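Local atomic coordinates of xanthomonas outer protein D (Xanthomonas euvesicatoria, PDB entry 2OIX), a protein that is a type III secreted effector with a Ulp1-like cysteine protease domain, which removes SUMO from its conjugates. Residues Arg19-Glu24 and His28-Ala33; Glu145-Arg150 and Gly154-Ala159. The protein carries 1 engineered substitution. All blocks are in the same frame, centred on the assembly; numbering follows the deposited sequence.

Interaction 1. Residues Arg19-Glu24 and His28-Ala33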
loop_
_atom_site.group_PDB
_atom_site.type_symbol
_atom_site.label_atom_id
_atom_site.label_comp_id
_atom_site.label_asym_id
_atom_site.label_seq_id
_atom_site.Cartn_x
_atom_site.Cartn_y
_atom_site.Cartn_z
ATOM N N ARG A 19 6.243 -11.114 9.053
ATOM C CA ARG A 19 6.684 -12.209 9.916
ATOM C C ARG A 19 5.551 -13.201 10.150
ATOM O O ARG A 19 5.775 -14.425 10.143
ATOM C CB ARG A 19 7.185 -11.675 11.252
ATOM C CG ARG A 19 8.520 -10.954 11.154
ATOM C CD ARG A 19 8.871 -10.261 12.476
ATOM N NE ARG A 19 9.548 -8.977 12.239
ATOM C CZ ARG A 19 9.283 -7.846 12.900
ATOM N NH1 ARG A 19 8.334 -7.810 13.839
ATOM N NH2 ARG A 19 9.962 -6.740 12.611
ATOM N N ARG A 20 4.339 -12.675 10.361
ATOM C CA ARG A 20 3.182 -13.524 10.570
ATOM C C ARG A 20 2.876 -14.383 9.342
ATOM O O ARG A 20 2.513 -15.539 9.490
ATOM C CB ARG A 20 1.967 -12.729 11.067
ATOM C CG ARG A 20 2.156 -12.162 12.480
ATOM C CD ARG A 20 0.894 -11.494 12.995
ATOM N NE ARG A 20 0.660 -10.173 12.409
ATOM C CZ ARG A 20 -0.361 -9.842 11.616
ATOM N NH1 ARG A 20 -1.295 -10.736 11.270
ATOM N NH2 ARG A 20 -0.432 -8.600 11.144
ATOM N N LEU A 21 3.093 -13.836 8.147
ATOM C CA LEU A 21 2.796 -14.528 6.885
ATOM C C LEU A 21 3.904 -15.461 6.378
ATOM O O LEU A 21 3.727 -16.150 5.371
ATOM C CB LEU A 21 2.469 -13.500 5.777
ATOM C CG LEU A 21 1.359 -12.484 6.053
ATOM C CD1 LEU A 21 1.044 -11.697 4.793
ATOM C CD2 LEU A 21 0.075 -13.152 6.633
ATOM N N ARG A 22 5.043 -15.476 7.059
ATOM C CA ARG A 22 6.199 -16.242 6.593
ATOM C C ARG A 22 5.908 -17.724 6.324
ATOM O O ARG A 22 5.394 -18.441 7.176
ATOM C CB ARG A 22 7.361 -16.104 7.575
ATOM C CG ARG A 22 8.327 -15.019 7.171
ATOM C CD ARG A 22 9.699 -15.335 7.706
ATOM N NE ARG A 22 9.884 -14.851 9.068
ATOM C CZ ARG A 22 10.807 -15.302 9.919
ATOM N NH1 ARG A 22 11.647 -16.282 9.574
ATOM N NH2 ARG A 22 10.875 -14.768 11.133
ATOM N N GLY A 23 6.227 -18.165 5.112
ATOM C CA GLY A 23 6.078 -19.576 4.764
ATOM C C GLY A 23 4.712 -19.965 4.228
ATOM O O GLY A 23 4.545 -21.081 3.739
ATOM N N GLU A 24 3.732 -19.059 4.321
ATOM C CA GLU A 24 2.393 -19.330 3.796
ATOM C C GLU A 24 2.417 -19.419 2.269
ATOM O O GLU A 24 3.237 -18.755 1.624
ATOM C CB GLU A 24 1.386 -18.264 4.241
ATOM C CG GLU A 24 1.203 -18.135 5.748
ATOM C CD GLU A 24 0.246 -19.163 6.328
ATOM O OE1 GLU A 24 0.033 -20.231 5.706
ATOM O OE2 GLU A 24 -0.294 -18.896 7.425
ATOM N N HIS A 28 5.590 -15.130 -0.779
ATOM C CA HIS A 28 6.715 -14.613 -1.564
ATOM C C HIS A 28 6.287 -13.721 -2.727
ATOM O O HIS A 28 7.152 -13.095 -3.363
ATOM C CB HIS A 28 7.595 -15.743 -2.069
ATOM C CG HIS A 28 6.893 -16.671 -2.999
ATOM N ND1 HIS A 28 5.981 -17.602 -2.558
ATOM C CD2 HIS A 28 6.944 -16.794 -4.343
ATOM C CE1 HIS A 28 5.510 -18.269 -3.596
ATOM N NE2 HIS A 28 6.089 -17.806 -4.685
ATOM N N LEU A 29 4.994 -13.698 -3.044
ATOM C CA LEU A 29 4.485 -12.772 -4.095
ATOM C C LEU A 29 4.341 -11.341 -3.570
ATOM O O LEU A 29 4.189 -10.410 -4.352
ATOM C CB LEU A 29 3.135 -13.208 -4.672
ATOM C CG LEU A 29 2.888 -14.625 -5.198
ATOM C CD1 LEU A 29 1.462 -14.715 -5.755
ATOM C CD2 LEU A 29 3.908 -14.938 -6.242
ATOM N N LEU A 30 4.362 -11.173 -2.251
ATOM C CA LEU A 30 4.007 -9.876 -1.619
ATOM C C LEU A 30 5.225 -9.047 -1.274
ATOM O O LEU A 30 6.232 -9.595 -0.786
ATOM C CB LEU A 30 3.243 -10.108 -0.311
ATOM C CG LEU A 30 2.004 -11.006 -0.359
ATOM C CD1 LEU A 30 1.462 -11.293 1.034
ATOM C CD2 LEU A 30 0.934 -10.379 -1.195
ATOM N N HIS A 31 5.133 -7.733 -1.509
ATOM C CA HIS A 31 6.144 -6.780 -0.994
ATOM C C HIS A 31 5.447 -5.587 -0.308
ATOM O O HIS A 31 4.662 -4.885 -0.954
ATOM C CB HIS A 31 7.047 -6.273 -2.107
ATOM C CG HIS A 31 8.098 -5.319 -1.629
ATOM N ND1 HIS A 31 9.232 -5.739 -0.971
ATOM C CD2 HIS A 31 8.171 -3.964 -1.686
ATOM C CE1 HIS A 31 9.968 -4.688 -0.651
ATOM N NE2 HIS A 31 9.341 -3.597 -1.064
ATOM N N PHE A 32 5.692 -5.407 0.995
ATOM C CA PHE A 32 5.152 -4.267 1.725
ATOM C C PHE A 32 6.162 -3.147 1.669
ATOM O O PHE A 32 7.258 -3.203 2.281
ATOM C CB PHE A 32 4.801 -4.657 3.179
ATOM C CG PHE A 32 3.901 -5.851 3.259
ATOM C CD1 PHE A 32 2.756 -5.933 2.461
ATOM C CD2 PHE A 32 4.198 -6.907 4.122
ATOM C CE1 PHE A 32 1.917 -7.039 2.525
ATOM C CE2 PHE A 32 3.352 -8.034 4.184
ATOM C CZ PHE A 32 2.206 -8.092 3.379
ATOM N N ALA A 33 5.861 -2.151 0.859
ATOM C CA ALA A 33 6.843 -1.080 0.747
ATOM C C ALA A 33 6.911 -0.184 1.982
ATOM O O ALA A 33 5.927 0.009 2.755
ATOM C CB ALA A 33 6.667 -0.255 -0.532
#
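Leu21, Leu30 and Phe32 meet through methyl groups and one edge carbon of the ring where the chain leaves helix 7-20 and turns back to enter strand 30-32. The contact thus joins the end of that helix to an edge strand of the sheet in the Ulp1-family catalytic domain. The bridging atom is CD1 of Leu21, which lies 3.8 Å from CD1 of Leu30 and 4.0 Å from CZ of Phe32. Toward Phe32 the methyl stands at the edge of the ring, near its plane, and the leucine chain runs at about a right angle to both of its partners. The first torsion of Leu21 (chi1 -55°) sets CG beside the backbone N and anti to the carbonyl carbon; with CD1 continuing outward, this branch reaches across to the strand. Leu30 and Phe32 are two residues apart on strand 30-32, so both project from the same side of it, while His31 between them points to the other side.

The return of the chain begins with a type II beta turn from Leu21 to Glu24, closed by a backbone bond from Glu24 N to Leu21 O (3.1 Å). Gly23 holds the third position of that turn with a positive phi of 88°, where a side chain would press against the preceding carbonyl oxygen.

Strand 30-32 runs parallel to strand 64-71, to which it is hydrogen-bonded. Helix 136-153 closes over the cluster: Leu21 packs on Leu152, Leu30 on Val151, and Phe32 on Ile144, while Phe32 also touches Leu17 of helix 7-20.

No hydrogen bond or charge pair crosses between 19-24 and 28-33. The contact is purely apolar and modest in area, 105 Å², which implies that Leu21, though buried, owes much of its enclosure to helix 136-153.

Interaction 2. Residues Glu145-Arg150 and Gly154-Ala159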
loop_
_atom_site.group_PDB
_atom_site.type_symbol
_atom_site.label_atom_id
_atom_site.label_comp_id
_atom_site.label_asym_id
_atom_site.label_seq_id
_atom_site.Cartn_x
_atom_site.Cartn_y
_atom_site.Cartn_z
ATOM N N GLU A 145 -3.587 -5.779 5.090
ATOM C CA GLU A 145 -3.776 -7.039 5.837
ATOM C C GLU A 145 -4.844 -7.952 5.181
ATOM O O GLU A 145 -4.604 -9.136 4.943
ATOM C CB GLU A 145 -4.201 -6.706 7.261
ATOM C CG GLU A 145 -4.561 -7.917 8.122
ATOM C CD GLU A 145 -3.418 -8.376 9.000
ATOM O OE1 GLU A 145 -2.390 -7.649 9.033
ATOM O OE2 GLU A 145 -3.554 -9.439 9.676
ATOM N N VAL A 146 -6.008 -7.365 4.908
ATOM C CA VAL A 146 -7.113 -7.991 4.185
ATOM C C VAL A 146 -6.673 -8.465 2.818
ATOM O O VAL A 146 -6.904 -9.614 2.471
ATOM C CB VAL A 146 -8.279 -6.998 4.030
ATOM C CG1 VAL A 146 -9.372 -7.563 3.159
ATOM C CG2 VAL A 146 -8.893 -6.684 5.439
ATOM N N LEU A 147 -6.063 -7.570 2.047
ATOM C CA LEU A 147 -5.648 -7.936 0.693
ATOM C C LEU A 147 -4.502 -9.001 0.682
ATOM O O LEU A 147 -4.536 -9.947 -0.137
ATOM C CB LEU A 147 -5.273 -6.676 -0.085
ATOM C CG LEU A 147 -6.360 -5.666 -0.497
ATOM C CD1 LEU A 147 -5.632 -4.557 -1.420
ATOM C CD2 LEU A 147 -7.448 -6.355 -1.347
ATOM N N ALA A 148 -3.524 -8.855 1.579
ATOM C CA ALA A 148 -2.486 -9.892 1.790
ATOM C C ALA A 148 -3.084 -11.271 2.043
ATOM O O ALA A 148 -2.664 -12.251 1.432
ATOM C CB ALA A 148 -1.507 -9.502 2.919
ATOM N N HIS A 149 -4.058 -11.362 2.944
ATOM C CA HIS A 149 -4.690 -12.663 3.174
ATOM C C HIS A 149 -5.440 -13.225 1.942
ATOM O O HIS A 149 -5.468 -14.453 1.718
ATOM C CB HIS A 149 -5.549 -12.624 4.438
ATOM C CG HIS A 149 -4.740 -12.711 5.702
ATOM N ND1 HIS A 149 -4.089 -11.625 6.244
ATOM C CD2 HIS A 149 -4.472 -13.758 6.524
ATOM C CE1 HIS A 149 -3.444 -11.999 7.337
ATOM N NE2 HIS A 149 -3.666 -13.286 7.534
ATOM N N ARG A 150 -6.015 -12.338 1.130
ATOM C CA ARG A 150 -6.663 -12.781 -0.106
ATOM C C ARG A 150 -5.641 -13.325 -1.113
ATOM O O ARG A 150 -5.943 -14.251 -1.859
ATOM C CB ARG A 150 -7.494 -11.643 -0.712
ATOM C CG ARG A 150 -8.649 -11.248 0.222
ATOM C CD ARG A 150 -9.589 -10.232 -0.436
ATOM N NE ARG A 150 -10.630 -9.799 0.507
ATOM C CZ ARG A 150 -11.446 -8.766 0.319
ATOM N NH1 ARG A 150 -11.379 -8.076 -0.765
ATOM N NH2 ARG A 150 -12.365 -8.407 1.240
ATOM N N GLY A 154 -5.791 -17.272 -2.170
ATOM C CA GLY A 154 -6.110 -17.292 -3.597
ATOM C C GLY A 154 -7.515 -16.804 -3.970
ATOM O O GLY A 154 -8.127 -17.359 -4.901
ATOM N N THR A 155 -8.057 -15.828 -3.233
ATOM C CA THR A 155 -9.333 -15.206 -3.600
ATOM C C THR A 155 -9.142 -13.778 -4.177
ATOM O O THR A 155 -10.076 -13.184 -4.736
ATOM C CB THR A 155 -10.293 -15.221 -2.429
ATOM O OG1 THR A 155 -9.746 -14.389 -1.403
ATOM C CG2 THR A 155 -10.465 -16.692 -1.927
ATOM N N PHE A 156 -7.911 -13.273 -4.095
ATOM C CA PHE A 156 -7.535 -11.943 -4.596
ATOM C C PHE A 156 -7.870 -11.802 -6.074
ATOM O O PHE A 156 -8.330 -10.756 -6.489
ATOM C CB PHE A 156 -6.028 -11.752 -4.387
ATOM C CG PHE A 156 -5.487 -10.391 -4.775
ATOM C CD1 PHE A 156 -5.565 -9.300 -3.876
ATOM C CD2 PHE A 156 -4.823 -10.244 -5.981
ATOM C CE1 PHE A 156 -5.016 -8.075 -4.206
ATOM C CE2 PHE A 156 -4.250 -8.994 -6.377
ATOM C CZ PHE A 156 -4.341 -7.913 -5.440
ATOM N N ASP A 157 -7.716 -12.872 -6.850
ATOM C CA ASP A 157 -7.938 -12.773 -8.294
ATOM C C ASP A 157 -9.389 -12.984 -8.750
ATOM O O ASP A 157 -9.683 -12.812 -9.937
ATOM C CB ASP A 157 -7.024 -13.736 -9.043
ATOM C CG ASP A 157 -5.547 -13.313 -9.001
ATOM O OD1 ASP A 157 -5.239 -12.097 -8.940
ATOM O OD2 ASP A 157 -4.691 -14.227 -9.056
ATOM N N TYR A 158 -10.290 -13.368 -7.856
ATOM C CA TYR A 158 -11.686 -13.479 -8.270
ATOM C C TYR A 158 -12.220 -12.075 -8.553
ATOM O O TYR A 158 -11.715 -11.088 -7.997
ATOM C CB TYR A 158 -12.545 -14.131 -7.166
ATOM C CG TYR A 158 -12.298 -15.615 -6.942
ATOM C CD1 TYR A 158 -12.104 -16.468 -8.000
ATOM C CD2 TYR A 158 -12.338 -16.168 -5.671
ATOM C CE1 TYR A 158 -11.889 -17.831 -7.807
ATOM C CE2 TYR A 158 -12.123 -17.543 -5.466
ATOM C CZ TYR A 158 -11.880 -18.350 -6.552
ATOM O OH TYR A 158 -11.675 -19.697 -6.429
ATOM N N ALA A 159 -13.238 -11.989 -9.406
ATOM C CA ALA A 159 -13.993 -10.754 -9.546
ATOM C C ALA A 159 -14.402 -10.308 -8.137
ATOM O O ALA A 159 -14.780 -11.123 -7.286
ATOM C CB ALA A 159 -15.203 -10.946 -10.490
#
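This is a helix C-cap: the loop that leads from helix 136-153 toward helix 171-179 turns back over the last turns of the helix. One backbone oxygen, Arg150 O, accepts two bonds from that loop. Thr155 N donates in the carbonyl plane at 3.0 Å, whereas Phe156 N, at 3.1 Å, comes from above the plane, 63° out of it. Gly154, with positive phi (66°), turns the chain out of the helix in a Schellman motif, and a type I beta turn from Thr155 to Tyr158 follows directly.

Phe156 then lies back along the helix. Its CG is anti to the backbone N (chi1 -176°), which brings the ring edge to CB of Arg150 and carries CE1 to 4.1 Å from CD2 of Leu147. Beside it, OG1 of Thr155 rests 3.6 Å from CB of Arg150, and this hydroxyl is hydrogen-bonded to Asp153. The Arg150 chain extends away from the turn; CG1 of Val146 lies above one face of its guanidinium, toward the rim, and NH1 bonds to the carbonyl oxygens of Gly161 and Asp163, tying the helix to the later part of the loop.

Overall arrangement
Both contacts are local chain reversals at the C-terminal end of a helix, and helix 136-153 joins them. Interaction 1 lies against the inner side of that helix: CB of Ala148 packs 3.9 Å from CD1 of both Leu21 and Leu30, while CE1 of His149 meets CD2 of Leu21. Nearer the surface, a salt bridge between Arg20 NH2 and Glu145 OE1 (3.0 Å) ties helix 7-20 to the same helix. Each contact is partly buried, but their chemistry differs. Side-chain carbons alone join 19-24 to 28-33 beside the sheet, whereas interaction 2 combines backbone capping with apolar cover as the helix passes into a largely exposed loop.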